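Local coordinates for programmed cell death 6-interacting protein (Homo sapiens, PDB 5WA1) that takes part in multivesicular body biogenesis, membrane repair and cytokinesis, and through the Bro1 domain seen here binds ESCRT-III subunits of the CHMP4 family, at residues S209-F220 / K355-P363; D80-L89 / L151-Q159. All coordinates share one frame; numbering follows the deposited sequence.

Contact 1: residues S209-F220 / K355-P363; sequences SLIMLAQAQEVF and KATLVKSTP
Gln-217 grips the backbone of 355-363 with both ends of its amide. Its OE1 takes the N-H of Leu-358 at 3.1 Å, on a lone pair in the carbonyl plane and almost straight (170°). The other bond, from NE2 to Ala-356 O at 2.8 Å, is more bent, with the acceptor 32° out of the amide plane. CG stands anti to the backbone N, and a bend at chi2 (73°) swings the amide off the helix onto the loop; a further bond from NE2 to Leu-237 O helps fix its rotation. Next along the loop, Val-359 pushes its two methyls against the helix. CG1 meets Ala-216 CB at 3.5 Å and lies oblique to the Phe-220 ring, while CG2 turns to Leu-213 CD1 at 3.6 Å. Leu-358 crosses Phe-220 at about a right angle, with Leu-358 CB 3.8 Å from the centroid of the Phe-220 ring and over one face, a CH-pi contact. The same ring meets an aromatic side chain of the bound peptide edge-to-face, and Leu-358 also packs on the peptide, so this contact builds part of the CHMP4C site of the Bro1 domain. The irregular 355-363 runs along helix 202-226, with helix 164-191 joining through Gln-175 and Ser-178, and helix 231-252 through Lys-236, Asp-243 and Tyr-244.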
# COMPACT_ATOMS: atom_id res chain seq x y z
N SER A 209 4.52 -3.77 -1.55
CA SER A 209 4.59 -2.53 -2.32
C SER A 209 3.69 -2.59 -3.55
O SER A 209 2.98 -1.62 -3.86
CB SER A 209 6.04 -2.26 -2.73
OG SER A 209 6.13 -1.11 -3.54
N LEU A 210 3.70 -3.72 -4.25
CA LEU A 210 2.84 -3.86 -5.42
C LEU A 210 1.37 -3.90 -5.05
O LEU A 210 0.52 -3.33 -5.76
CB LEU A 210 3.25 -5.11 -6.19
CG LEU A 210 2.47 -5.40 -7.47
CD1 LEU A 210 2.40 -4.17 -8.37
CD2 LEU A 210 3.15 -6.56 -8.17
N ILE A 211 1.02 -4.56 -3.94
CA ILE A 211 -0.38 -4.58 -3.52
C ILE A 211 -0.89 -3.17 -3.26
O ILE A 211 -2.01 -2.80 -3.66
CB ILE A 211 -0.55 -5.47 -2.27
CG1 ILE A 211 -0.27 -6.94 -2.61
CG2 ILE A 211 -1.94 -5.28 -1.66
CD1 ILE A 211 -0.17 -7.85 -1.39
N MET A 212 -0.09 -2.35 -2.57
CA MET A 212 -0.50 -0.98 -2.28
C MET A 212 -0.57 -0.15 -3.54
O MET A 212 -1.44 0.72 -3.67
CB MET A 212 0.48 -0.34 -1.28
CG MET A 212 0.55 -1.04 0.07
SD MET A 212 -1.05 -1.08 0.91
CE MET A 212 -1.07 -2.73 1.61
N LEU A 213 0.34 -0.38 -4.48
CA LEU A 213 0.25 0.32 -5.75
C LEU A 213 -1.02 -0.05 -6.51
O LEU A 213 -1.68 0.82 -7.09
CB LEU A 213 1.49 0.04 -6.59
CG LEU A 213 1.68 0.97 -7.80
CD1 LEU A 213 2.10 2.36 -7.34
CD2 LEU A 213 2.69 0.38 -8.77
N ALA A 214 -1.38 -1.34 -6.52
CA ALA A 214 -2.63 -1.77 -7.15
C ALA A 214 -3.83 -1.10 -6.51
O ALA A 214 -4.77 -0.70 -7.20
CB ALA A 214 -2.78 -3.29 -7.04
N GLN A 215 -3.82 -0.98 -5.18
CA GLN A 215 -4.98 -0.40 -4.52
C GLN A 215 -5.05 1.10 -4.76
O GLN A 215 -6.15 1.64 -4.89
CB GLN A 215 -4.95 -0.76 -3.03
CG GLN A 215 -5.20 -2.27 -2.90
CD GLN A 215 -5.33 -2.81 -1.48
OE1 GLN A 215 -6.02 -3.81 -1.28
NE2 GLN A 215 -4.65 -2.20 -0.51
N ALA A 216 -3.90 1.76 -4.89
CA ALA A 216 -3.90 3.16 -5.30
C ALA A 216 -4.52 3.33 -6.68
O ALA A 216 -5.35 4.22 -6.89
CB ALA A 216 -2.48 3.72 -5.28
N GLN A 217 -4.14 2.47 -7.64
CA GLN A 217 -4.73 2.54 -8.98
C GLN A 217 -6.23 2.26 -8.93
O GLN A 217 -7.01 2.90 -9.64
CB GLN A 217 -4.02 1.55 -9.92
CG GLN A 217 -4.59 1.48 -11.36
CD GLN A 217 -4.24 2.71 -12.20
OE1 GLN A 217 -3.34 3.48 -11.87
NE2 GLN A 217 -4.97 2.90 -13.31
N GLU A 218 -6.65 1.32 -8.09
CA GLU A 218 -8.08 1.05 -7.95
C GLU A 218 -8.83 2.28 -7.45
O GLU A 218 -9.97 2.53 -7.87
CB GLU A 218 -8.31 -0.13 -7.01
CG GLU A 218 -9.78 -0.47 -6.81
CD GLU A 218 -9.99 -1.61 -5.82
OE1 GLU A 218 -8.98 -2.12 -5.30
OE2 GLU A 218 -11.15 -1.98 -5.56
N VAL A 219 -8.23 3.03 -6.52
CA VAL A 219 -8.87 4.24 -6.02
C VAL A 219 -9.05 5.25 -7.14
O VAL A 219 -10.07 5.94 -7.21
CB VAL A 219 -8.06 4.83 -4.84
CG1 VAL A 219 -8.58 6.21 -4.49
CG2 VAL A 219 -8.14 3.92 -3.63
N PHE A 220 -8.06 5.36 -8.03
CA PHE A 220 -8.23 6.27 -9.17
C PHE A 220 -9.34 5.80 -10.10
O PHE A 220 -10.04 6.63 -10.69
CB PHE A 220 -6.92 6.41 -9.94
CG PHE A 220 -6.01 7.47 -9.38
CD1 PHE A 220 -6.13 8.78 -9.80
CD2 PHE A 220 -5.08 7.16 -8.41
CE1 PHE A 220 -5.31 9.76 -9.28
CE2 PHE A 220 -4.25 8.14 -7.88
CZ PHE A 220 -4.37 9.45 -8.31
N LYS A 355 -4.01 0.88 -21.39
CA LYS A 355 -3.70 0.95 -19.97
C LYS A 355 -3.27 2.37 -19.62
O LYS A 355 -2.49 2.98 -20.36
CB LYS A 355 -2.58 -0.03 -19.58
CG LYS A 355 -3.09 -1.47 -19.49
CD LYS A 355 -1.99 -2.49 -19.58
CE LYS A 355 -2.60 -3.87 -19.75
NZ LYS A 355 -1.56 -4.90 -20.04
N ALA A 356 -3.79 2.89 -18.51
CA ALA A 356 -3.39 4.21 -18.01
C ALA A 356 -3.04 4.10 -16.53
O ALA A 356 -3.91 3.78 -15.71
CB ALA A 356 -4.49 5.24 -18.23
N THR A 357 -1.79 4.39 -16.18
CA THR A 357 -1.34 4.33 -14.80
C THR A 357 -1.30 5.74 -14.22
O THR A 357 -0.65 6.63 -14.78
CB THR A 357 0.04 3.66 -14.70
OG1 THR A 357 0.60 3.91 -13.40
CG2 THR A 357 0.98 4.16 -15.77
N LEU A 358 -2.03 5.95 -13.13
CA LEU A 358 -2.10 7.22 -12.43
C LEU A 358 -1.31 7.23 -11.13
O LEU A 358 -1.35 8.23 -10.41
CB LEU A 358 -3.57 7.57 -12.13
CG LEU A 358 -4.31 8.41 -13.18
CD1 LEU A 358 -3.83 9.84 -13.11
CD2 LEU A 358 -4.10 7.86 -14.57
N VAL A 359 -0.60 6.16 -10.81
CA VAL A 359 -0.01 6.00 -9.49
C VAL A 359 1.48 5.76 -9.61
O VAL A 359 1.98 5.25 -10.63
CB VAL A 359 -0.69 4.87 -8.70
CG1 VAL A 359 -2.15 5.22 -8.45
CG2 VAL A 359 -0.60 3.56 -9.48
N LYS A 360 2.20 6.12 -8.55
CA LYS A 360 3.64 5.94 -8.45
C LYS A 360 3.97 5.61 -7.00
O LYS A 360 3.32 6.12 -6.08
CB LYS A 360 4.39 7.21 -8.90
CG LYS A 360 5.90 7.12 -8.84
CD LYS A 360 6.45 6.14 -9.87
CE LYS A 360 7.93 5.86 -9.63
NZ LYS A 360 8.46 4.83 -10.57
N SER A 361 4.94 4.72 -6.79
CA SER A 361 5.44 4.47 -5.45
C SER A 361 6.17 5.72 -4.95
O SER A 361 7.15 6.15 -5.56
CB SER A 361 6.38 3.26 -5.43
OG SER A 361 5.71 2.08 -5.84
N THR A 362 5.67 6.32 -3.88
CA THR A 362 6.21 7.60 -3.40
C THR A 362 7.59 7.38 -2.77
O THR A 362 7.70 6.60 -1.82
CB THR A 362 5.27 8.23 -2.37
OG1 THR A 362 3.95 8.33 -2.93
CG2 THR A 362 5.76 9.62 -1.97
N PRO A 363 8.64 8.02 -3.27
CA PRO A 363 9.96 7.85 -2.65
C PRO A 363 9.97 8.44 -1.25
O PRO A 363 9.27 9.40 -0.94
CB PRO A 363 10.90 8.61 -3.59
CG PRO A 363 10.03 9.57 -4.31
CD PRO A 363 8.68 8.92 -4.44

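Contact 2: residues D80-L89 / L151-Q159; sequences DKHEGALETL and LASQIAAEQ
Lys-81 lies across Gln-154 and Glu-158, and its side chain can be followed outward between them. CB starts beside the carboxylate, 3.3 Å from Glu-158 OE2. CG is looser, with Gln-154 OE1 at 3.9 Å. At CD the chain fits between two oxygens and comes within 3.1 Å of Glu-158 OE1; CE then closes on Gln-154 OE1. The chain is bent at chi3 and chi4 (54°). Beyond CE it draws away from the carboxylate, and NZ is left with a long salt bridge, 3.9 Å from Glu-158 OE1. Most of the contact here is thus made by the aliphatic part of the lysine, crossing Glu-158 at about a right angle. The amide of Gln-154 has its polar partner outside the two segments, NE2 bonding to Val-28 O. Lys-81 is also the centre of an inverse gamma turn that leads into His-82, the N-cap of the next helix. Deeper between the segments, Ile-155 CG1 lies against the Lys-81 carbonyl, 3.5 Å from Lys-81 O. Apolar packing follows: Ile-155 CD1 meets Leu-86 CB, and Leu-151 sets CD2 against the side chains of Ala-85, Leu-86 and Leu-89. Helices 83-89 and 151-157 run nearly antiparallel (161°), their axes 10.4 Å apart. Helix 164-191 packs on Leu-86 and Ala-152 through His-173 and Phe-176, while helix 56-75 meets Thr-88 and Leu-89.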
# COMPACT_ATOMS: atom_id res chain seq x y z
N ASP A 80 -5.00 4.17 17.55
CA ASP A 80 -5.19 5.38 16.75
C ASP A 80 -4.89 5.41 15.25
O ASP A 80 -3.86 5.94 14.83
CB ASP A 80 -4.35 6.52 17.31
CG ASP A 80 -5.16 7.77 17.57
OD1 ASP A 80 -6.23 7.92 16.95
OD2 ASP A 80 -4.71 8.61 18.38
N LYS A 81 -5.79 4.86 14.44
CA LYS A 81 -5.72 4.99 12.98
C LYS A 81 -6.04 6.35 12.38
O LYS A 81 -6.81 6.47 11.43
CB LYS A 81 -6.59 3.91 12.35
CG LYS A 81 -6.14 2.49 12.63
CD LYS A 81 -6.96 1.51 11.81
CE LYS A 81 -7.12 0.19 12.55
NZ LYS A 81 -7.67 0.39 13.92
N HIS A 82 -5.45 7.41 12.94
CA HIS A 82 -5.64 8.76 12.43
C HIS A 82 -4.27 9.37 12.14
O HIS A 82 -3.23 8.77 12.41
CB HIS A 82 -6.46 9.63 13.40
CG HIS A 82 -5.65 10.41 14.39
ND1 HIS A 82 -4.87 9.81 15.36
CD2 HIS A 82 -5.52 11.74 14.57
CE1 HIS A 82 -4.28 10.75 16.08
NE2 HIS A 82 -4.66 11.93 15.63
N GLU A 83 -4.30 10.57 11.56
CA GLU A 83 -3.07 11.18 11.06
C GLU A 83 -2.09 11.52 12.18
O GLU A 83 -0.88 11.48 11.96
CB GLU A 83 -3.42 12.44 10.26
CG GLU A 83 -2.24 13.05 9.51
CD GLU A 83 -2.62 14.32 8.76
OE1 GLU A 83 -3.81 14.71 8.81
OE2 GLU A 83 -1.74 14.92 8.12
N GLY A 84 -2.60 11.85 13.37
CA GLY A 84 -1.70 12.15 14.49
C GLY A 84 -0.80 10.99 14.84
O GLY A 84 0.40 11.17 15.06
N ALA A 85 -1.35 9.77 14.88
CA ALA A 85 -0.51 8.60 15.13
C ALA A 85 0.46 8.36 13.98
O ALA A 85 1.62 8.00 14.21
CB ALA A 85 -1.38 7.37 15.36
N LEU A 86 0.01 8.56 12.74
CA LEU A 86 0.91 8.39 11.60
C LEU A 86 2.01 9.45 11.61
O LEU A 86 3.19 9.14 11.42
CB LEU A 86 0.14 8.43 10.27
CG LEU A 86 1.03 8.26 9.04
CD1 LEU A 86 1.80 6.95 9.11
CD2 LEU A 86 0.22 8.31 7.73
N GLU A 87 1.64 10.71 11.85
CA GLU A 87 2.65 11.76 11.92
C GLU A 87 3.65 11.51 13.03
O GLU A 87 4.84 11.83 12.88
CB GLU A 87 1.98 13.13 12.10
CG GLU A 87 1.38 13.70 10.82
CD GLU A 87 2.42 13.93 9.73
OE1 GLU A 87 3.57 14.30 10.07
OE2 GLU A 87 2.09 13.73 8.54
N THR A 88 3.21 10.93 14.15
CA THR A 88 4.15 10.57 15.21
C THR A 88 5.12 9.50 14.74
O THR A 88 6.33 9.59 14.98
CB THR A 88 3.39 10.11 16.46
OG1 THR A 88 2.54 11.16 16.92
CG2 THR A 88 4.38 9.73 17.56
N LEU A 89 4.61 8.47 14.06
CA LEU A 89 5.49 7.48 13.45
C LEU A 89 6.43 8.12 12.44
O LEU A 89 7.64 7.86 12.45
CB LEU A 89 4.66 6.38 12.78
CG LEU A 89 4.57 5.07 13.56
CD1 LEU A 89 3.60 4.12 12.88
CD2 LEU A 89 5.95 4.45 13.70
N LEU A 151 0.54 1.38 8.92
CA LEU A 151 -0.50 2.26 9.44
C LEU A 151 -1.13 3.09 8.33
O LEU A 151 -2.35 3.29 8.30
CB LEU A 151 0.07 3.15 10.56
CG LEU A 151 -0.95 4.08 11.23
CD1 LEU A 151 -2.06 3.27 11.89
CD2 LEU A 151 -0.30 5.01 12.26
N ALA A 152 -0.32 3.55 7.36
CA ALA A 152 -0.87 4.27 6.22
C ALA A 152 -1.83 3.39 5.42
O ALA A 152 -2.87 3.86 4.94
CB ALA A 152 0.25 4.77 5.31
N SER A 153 -1.49 2.10 5.26
CA SER A 153 -2.40 1.19 4.56
C SER A 153 -3.70 1.01 5.33
O SER A 153 -4.77 0.88 4.72
CB SER A 153 -1.73 -0.17 4.32
OG SER A 153 -1.80 -0.99 5.49
N GLN A 154 -3.64 1.02 6.66
CA GLN A 154 -4.85 0.87 7.45
C GLN A 154 -5.72 2.12 7.38
O GLN A 154 -6.95 2.03 7.31
CB GLN A 154 -4.50 0.55 8.90
CG GLN A 154 -3.79 -0.80 9.07
CD GLN A 154 -3.62 -1.16 10.54
OE1 GLN A 154 -4.42 -0.76 11.37
NE2 GLN A 154 -2.56 -1.91 10.85
N ILE A 155 -5.09 3.30 7.42
CA ILE A 155 -5.84 4.55 7.28
C ILE A 155 -6.49 4.62 5.90
O ILE A 155 -7.66 5.02 5.77
CB ILE A 155 -4.91 5.75 7.53
CG1 ILE A 155 -4.45 5.76 8.99
CG2 ILE A 155 -5.60 7.05 7.14
CD1 ILE A 155 -3.32 6.75 9.31
N ALA A 156 -5.76 4.22 4.86
CA ALA A 156 -6.32 4.25 3.51
C ALA A 156 -7.51 3.30 3.39
O ALA A 156 -8.54 3.66 2.80
CB ALA A 156 -5.24 3.89 2.49
N ALA A 157 -7.37 2.09 3.93
CA ALA A 157 -8.43 1.10 3.85
C ALA A 157 -9.68 1.52 4.62
O ALA A 157 -10.76 0.98 4.36
CB ALA A 157 -7.92 -0.25 4.36
N GLU A 158 -9.57 2.46 5.56
CA GLU A 158 -10.71 2.91 6.34
C GLU A 158 -11.46 4.06 5.70
O GLU A 158 -12.48 4.50 6.25
CB GLU A 158 -10.25 3.35 7.74
CG GLU A 158 -10.39 2.27 8.79
CD GLU A 158 -9.79 2.67 10.12
OE1 GLU A 158 -9.96 1.92 11.09
OE2 GLU A 158 -9.13 3.74 10.18
N GLN A 159 -11.00 4.57 4.57
CA GLN A 159 -11.59 5.78 4.01
C GLN A 159 -12.94 5.47 3.36
O GLN A 159 -13.14 4.40 2.80
CB GLN A 159 -10.64 6.42 3.01
CG GLN A 159 -9.35 6.90 3.66
CD GLN A 159 -9.61 7.80 4.86
OE1 GLN A 159 -10.33 8.79 4.76
NE2 GLN A 159 -9.03 7.44 6.00

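In the fold
The centres of contact 1 and contact 2 lie about 18 Å apart, and the two touch directly where Met-212 SD packs on Ser-153 CB at 3.6 Å. Along the chain they come in series, contact 2 closing before contact 1 opens. Helix 164-191 lies between them in sequence and packs on both, while the N-terminal loop bridges them too: Val-28 touches Met-212, and its N pairs with Ser-153 OG in a hydrogen bond. Their roles differ. Contact 1 falls in the region that binds CHMP4 proteins and lines the peptide site, where Ala-356 adds to the packing on the bound peptide, whereas contact 2 joins two helices of an earlier part of the domain.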